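VAO-type flavoprotein oxidase VAO615 (Myceliophthora thermophila, PDB 6F72) is probably an oxidoreductase of the VAO-type flavoprotein oxidases, carrying one bicovalently bound FAD and reacting rapidly with molecular oxygen once reduced, though no substrate is known. Local coordinates at residues L274-G282 with P459-P467. Sequence-based numbering, arbitrary orientation.
Sequences LYWALSGGG and PHPANSLHP
Ser-464 and the main-chain oxygen of Trp-276 show how a loop can bind to carbonyl oxygens at and just beyond the end of a helix. Ser-464 OG donates to Trp-276 O at 2.9 Å, tilted 29° from the carbonyl plane, and the backbone N-H of Ser-464 is shared weakly between Trp-276 O and Ser-279 O; Trp-276 O also accepts a weak bond from Ser-279 N. With chi1 at 66°, OG lies between the backbone N and carbonyl carbon of Ser-464, which turns the hydroxyl to the helix end while CB sits squarely over the indole of Trp-276: 3.5 Å from the centroid of the six-membered ring, a CH-pi contact only 3° off the normal. NE1 of that ring comes close to Asn-463 O, but at an angle too poor for a hydrogen bond. Arg-538 adds a cation-pi contact to the indole. An alanine in place of Trp-276 would probably deprive the Ser-464 methylene and Arg-538 of their aromatic partner and open a gap beside the loop. Helix 272-278 lies in the FAD-binding PCMH-type region, and the loop leads from strand 448-452 of the seven-stranded antiparallel sheet to helix 468-471; the contact thus ties these two parts of the fold together, with the Leu-465 side chain about 9 Å from the FAD. Asn-463 shapes the loop through an Asx turn, OD1 accepting from Leu-465 N at 3.1 Å, while its ND2 is satisfied by Asp-249 and by a water 2.8 Å away. The same water donates to Tyr-275 OH, which is also hydrogen-bonded to Val-251 O, and Pro-461 CG packs 3.4 Å from this hydroxyl. At the helix end, Ser-279 OG donates to Tyr-275 O at 2.8 Å and is hydrogen-bonded to Trp-254 NE1. Past the helix, a second water donates to Gly-280 O and accepts from His-466 N.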
ATOM      1  N   LEU A 274     -14.921 -15.584   3.557  1.00 19.78           N
ATOM      2  CA  LEU A 274     -14.221 -14.471   4.190  1.00 19.40           C
ATOM      3  C   LEU A 274     -12.718 -14.513   3.908  1.00 19.03           C
ATOM      4  O   LEU A 274     -12.122 -13.455   3.621  1.00 18.75           O
ATOM      5  CB  LEU A 274     -14.518 -14.356   5.692  1.00 19.59           C
ATOM      6  CG  LEU A 274     -13.969 -13.144   6.490  1.00 19.36           C
ATOM      7  CD1 LEU A 274     -14.490 -11.779   6.024  1.00 19.18           C
ATOM      8  CD2 LEU A 274     -14.254 -13.316   7.973  1.00 19.70           C
ATOM      9  N   TYR A 275     -12.121 -15.702   3.947  1.00 19.10           N
ATOM     10  CA  TYR A 275     -10.695 -15.868   3.621  1.00 18.84           C
ATOM     11  C   TYR A 275     -10.410 -15.358   2.191  1.00 18.66           C
ATOM     12  O   TYR A 275      -9.396 -14.692   1.950  1.00 18.38           O
ATOM     13  CB  TYR A 275     -10.213 -17.335   3.815  1.00 19.06           C
ATOM     14  CG  TYR A 275      -8.868 -17.590   3.163  1.00 18.90           C
ATOM     15  CD1 TYR A 275      -8.785 -17.965   1.806  1.00 18.95           C
ATOM     16  CD2 TYR A 275      -7.676 -17.412   3.867  1.00 18.78           C
ATOM     17  CE1 TYR A 275      -7.557 -18.139   1.184  1.00 18.90           C
ATOM     18  CE2 TYR A 275      -6.437 -17.602   3.253  1.00 18.70           C
ATOM     19  CZ  TYR A 275      -6.385 -17.961   1.913  1.00 18.78           C
ATOM     20  OH  TYR A 275      -5.178 -18.153   1.272  1.00 18.79           O
ATOM     21  N   TRP A 276     -11.316 -15.704   1.268  1.00 18.89           N
ATOM     22  CA  TRP A 276     -11.239 -15.350  -0.150  1.00 18.87           C
ATOM     23  C   TRP A 276     -11.247 -13.800  -0.359  1.00 18.61           C
ATOM     24  O   TRP A 276     -10.340 -13.257  -1.007  1.00 18.43           O
ATOM     25  CB  TRP A 276     -12.383 -16.047  -0.895  1.00 19.29           C
ATOM     26  CG  TRP A 276     -12.430 -15.810  -2.375  1.00 19.43           C
ATOM     27  CD1 TRP A 276     -11.783 -16.534  -3.342  1.00 19.64           C
ATOM     28  CD2 TRP A 276     -13.204 -14.820  -3.063  1.00 19.51           C
ATOM     29  NE1 TRP A 276     -12.077 -16.026  -4.596  1.00 19.80           N
ATOM     30  CE2 TRP A 276     -12.954 -14.984  -4.459  1.00 19.73           C
ATOM     31  CE3 TRP A 276     -14.081 -13.804  -2.646  1.00 19.48           C
ATOM     32  CZ2 TRP A 276     -13.548 -14.169  -5.438  1.00 19.92           C
ATOM     33  CZ3 TRP A 276     -14.673 -12.977  -3.627  1.00 19.66           C
ATOM     34  CH2 TRP A 276     -14.392 -13.167  -5.008  1.00 19.89           C
ATOM     35  N   ALA A 277     -12.261 -13.136   0.219  1.00 18.62           N
ATOM     36  CA  ALA A 277     -12.439 -11.687   0.222  1.00 18.46           C
ATOM     37  C   ALA A 277     -11.268 -10.946   0.843  1.00 18.15           C
ATOM     38  O   ALA A 277     -10.801  -9.979   0.261  1.00 18.02           O
ATOM     39  CB  ALA A 277     -13.742 -11.297   0.916  1.00 18.63           C
ATOM     40  N   LEU A 278     -10.793 -11.404   2.008  1.00 18.08           N
ATOM     41  CA  LEU A 278      -9.659 -10.770   2.684  1.00 17.88           C
ATOM     42  C   LEU A 278      -8.316 -10.914   1.951  1.00 17.73           C
ATOM     43  O   LEU A 278      -7.412 -10.093   2.146  1.00 17.57           O
ATOM     44  CB  LEU A 278      -9.524 -11.240   4.139  1.00 17.95           C
ATOM     45  CG  LEU A 278     -10.501 -10.729   5.203  1.00 18.13           C
ATOM     46  CD1 LEU A 278     -10.370 -11.613   6.437  1.00 18.37           C
ATOM     47  CD2 LEU A 278     -10.265  -9.262   5.585  1.00 18.03           C
ATOM     48  N   SER A 279      -8.193 -11.947   1.123  1.00 17.83           N
ATOM     49  CA  SER A 279      -6.949 -12.237   0.412  1.00 17.81           C
ATOM     50  C   SER A 279      -6.951 -11.563  -0.983  1.00 17.87           C
ATOM     51  O   SER A 279      -7.057 -12.238  -2.029  1.00 18.06           O
ATOM     52  CB  SER A 279      -6.755 -13.768   0.303  1.00 18.01           C
ATOM     53  OG  SER A 279      -6.656 -14.411   1.573  1.00 18.03           O
ATOM     54  N   GLY A 280      -6.848 -10.235  -0.993  1.00 17.75           N
ATOM     55  CA  GLY A 280      -6.819  -9.465  -2.249  1.00 17.88           C
ATOM     56  C   GLY A 280      -8.047  -8.622  -2.534  1.00 17.97           C
ATOM     57  O   GLY A 280      -8.029  -7.818  -3.481  1.00 18.18           O
ATOM     58  N   GLY A 281      -9.092  -8.752  -1.713  1.00 17.97           N
ATOM     59  CA  GLY A 281     -10.324  -7.961  -1.861  1.00 18.15           C
ATOM     60  C   GLY A 281     -10.287  -6.560  -1.247  1.00 18.10           C
ATOM     61  O   GLY A 281     -11.289  -5.833  -1.299  1.00 18.23           O
ATOM     62  N   GLY A 282      -9.157  -6.203  -0.645  1.00 17.97           N
ATOM     63  CA  GLY A 282      -8.978  -4.891  -0.011  1.00 18.07           C
ATOM     64  C   GLY A 282      -9.249  -4.830   1.489  1.00 18.12           C
ATOM     65  O   GLY A 282     -10.167  -5.476   2.002  1.00 18.22           O
ATOM     66  N   PRO A 459       1.418 -22.315  -7.110  1.00 29.17           N
ATOM     67  CA  PRO A 459       0.328 -22.819  -6.281  1.00 28.39           C
ATOM     68  C   PRO A 459       0.011 -21.828  -5.165  1.00 27.12           C
ATOM     69  O   PRO A 459       0.924 -21.315  -4.524  1.00 27.15           O
ATOM     70  CB  PRO A 459       0.889 -24.136  -5.706  1.00 29.22           C
ATOM     71  CG  PRO A 459       2.213 -24.361  -6.389  1.00 29.78           C
ATOM     72  CD  PRO A 459       2.686 -23.010  -6.822  1.00 29.56           C
ATOM     73  N   HIS A 460      -1.274 -21.542  -4.983  1.00 25.83           N
ATOM     74  CA  HIS A 460      -1.772 -20.727  -3.878  1.00 24.85           C
ATOM     75  C   HIS A 460      -3.224 -21.161  -3.701  1.00 24.40           C
ATOM     76  O   HIS A 460      -3.801 -21.682  -4.644  1.00 24.56           O
ATOM     77  CB  HIS A 460      -1.694 -19.218  -4.235  1.00 24.19           C
ATOM     78  CG  HIS A 460      -2.514 -18.853  -5.431  1.00 23.88           C
ATOM     79  ND1 HIS A 460      -3.855 -18.554  -5.345  1.00 23.62           N
ATOM     80  CD2 HIS A 460      -2.206 -18.820  -6.749  1.00 23.91           C
ATOM     81  CE1 HIS A 460      -4.336 -18.334  -6.554  1.00 23.56           C
ATOM     82  NE2 HIS A 460      -3.352 -18.476  -7.424  1.00 23.74           N
ATOM     83  N   PRO A 461      -3.825 -20.951  -2.513  1.00 24.00           N
ATOM     84  CA  PRO A 461      -5.275 -21.172  -2.393  1.00 23.70           C
ATOM     85  C   PRO A 461      -6.088 -20.195  -3.241  1.00 23.15           C
ATOM     86  O   PRO A 461      -5.589 -19.099  -3.578  1.00 22.78           O
ATOM     87  CB  PRO A 461      -5.552 -20.877  -0.915  1.00 23.75           C
ATOM     88  CG  PRO A 461      -4.241 -21.088  -0.227  1.00 24.00           C
ATOM     89  CD  PRO A 461      -3.224 -20.589  -1.211  1.00 23.89           C
ATOM     90  N   ALA A 462      -7.332 -20.572  -3.545  1.00 22.93           N
ATOM     91  CA  ALA A 462      -8.294 -19.657  -4.159  1.00 22.43           C
ATOM     92  C   ALA A 462      -8.365 -18.342  -3.356  1.00 21.90           C
ATOM     93  O   ALA A 462      -8.433 -18.351  -2.124  1.00 21.79           O
ATOM     94  CB  ALA A 462      -9.665 -20.293  -4.252  1.00 22.64           C
ATOM     95  N   ASN A 463      -8.308 -17.227  -4.074  1.00 21.41           N
ATOM     96  CA  ASN A 463      -8.418 -15.888  -3.480  1.00 21.00           C
ATOM     97  C   ASN A 463      -9.067 -14.917  -4.474  1.00 20.80           C
ATOM     98  O   ASN A 463      -9.353 -15.303  -5.613  1.00 20.85           O
ATOM     99  CB  ASN A 463      -7.073 -15.404  -2.908  1.00 20.72           C
ATOM    100  CG  ASN A 463      -5.992 -15.246  -3.954  1.00 20.63           C
ATOM    101  OD1 ASN A 463      -6.207 -14.631  -5.004  1.00 20.54           O
ATOM    102  ND2 ASN A 463      -4.802 -15.767  -3.659  1.00 20.67           N
ATOM    103  N   SER A 464      -9.351 -13.698  -4.023  1.00 20.62           N
ATOM    104  CA  SER A 464     -10.077 -12.694  -4.828  1.00 20.58           C
ATOM    105  C   SER A 464      -9.178 -11.744  -5.634  1.00 20.44           C
ATOM    106  O   SER A 464      -9.666 -10.785  -6.258  1.00 20.36           O
ATOM    107  CB  SER A 464     -11.055 -11.911  -3.955  1.00 20.52           C
ATOM    108  OG  SER A 464     -10.377 -11.114  -2.972  1.00 20.28           O
ATOM    109  N   LEU A 465      -7.882 -12.047  -5.653  1.00 20.49           N
ATOM    110  CA  LEU A 465      -6.903 -11.262  -6.376  1.00 20.53           C
ATOM    111  C   LEU A 465      -7.332 -11.060  -7.823  1.00 20.81           C
ATOM    112  O   LEU A 465      -7.667 -12.025  -8.525  1.00 21.01           O
ATOM    113  CB  LEU A 465      -5.519 -11.900  -6.281  1.00 20.60           C
ATOM    114  CG  LEU A 465      -4.360 -11.063  -6.813  1.00 20.63           C
ATOM    115  CD1 LEU A 465      -3.865 -10.062  -5.766  1.00 20.42           C
ATOM    116  CD2 LEU A 465      -3.227 -11.940  -7.316  1.00 20.86           C
ATOM    117  N   HIS A 466      -7.364  -9.794  -8.244  1.00 20.87           N
ATOM    118  CA  HIS A 466      -7.783  -9.417  -9.592  1.00 21.20           C
ATOM    119  C   HIS A 466      -7.028 -10.226 -10.674  1.00 21.50           C
ATOM    120  O   HIS A 466      -5.790 -10.314 -10.635  1.00 21.48           O
ATOM    121  CB  HIS A 466      -7.588  -7.905  -9.790  1.00 21.27           C
ATOM    122  CG  HIS A 466      -8.313  -7.346 -10.981  1.00 21.62           C
ATOM    123  ND1 HIS A 466      -7.947  -7.636 -12.277  1.00 21.98           N
ATOM    124  CD2 HIS A 466      -9.381  -6.515 -11.071  1.00 21.73           C
ATOM    125  CE1 HIS A 466      -8.755  -7.006 -13.116  1.00 22.20           C
ATOM    126  NE2 HIS A 466      -9.643  -6.330 -12.410  1.00 22.06           N
ATOM    127  N   PRO A 467      -7.764 -10.825 -11.645  1.00 21.83           N
ATOM    128  CA  PRO A 467      -7.124 -11.647 -12.685  1.00 22.14           C
ATOM    129  C   PRO A 467      -6.034 -10.949 -13.520  1.00 22.21           C
ATOM    130  O   PRO A 467      -5.122 -11.623 -14.001  1.00 22.43           O
ATOM    131  CB  PRO A 467      -8.298 -12.091 -13.561  1.00 22.52           C
ATOM    132  CG  PRO A 467      -9.392 -11.124 -13.261  1.00 22.43           C
ATOM    133  CD  PRO A 467      -9.227 -10.797 -11.809  1.00 21.97           C
TER
HETATM  134  O   HOH W   1      -4.298 -16.909  -1.138  1.00 22.24           O
HETATM  135  O   HOH W   2      -7.163  -7.827  -6.210  1.00 35.89           O
HETATM  136  O   HOH W   3     -10.478  -8.343  -5.494  1.00 36.28           O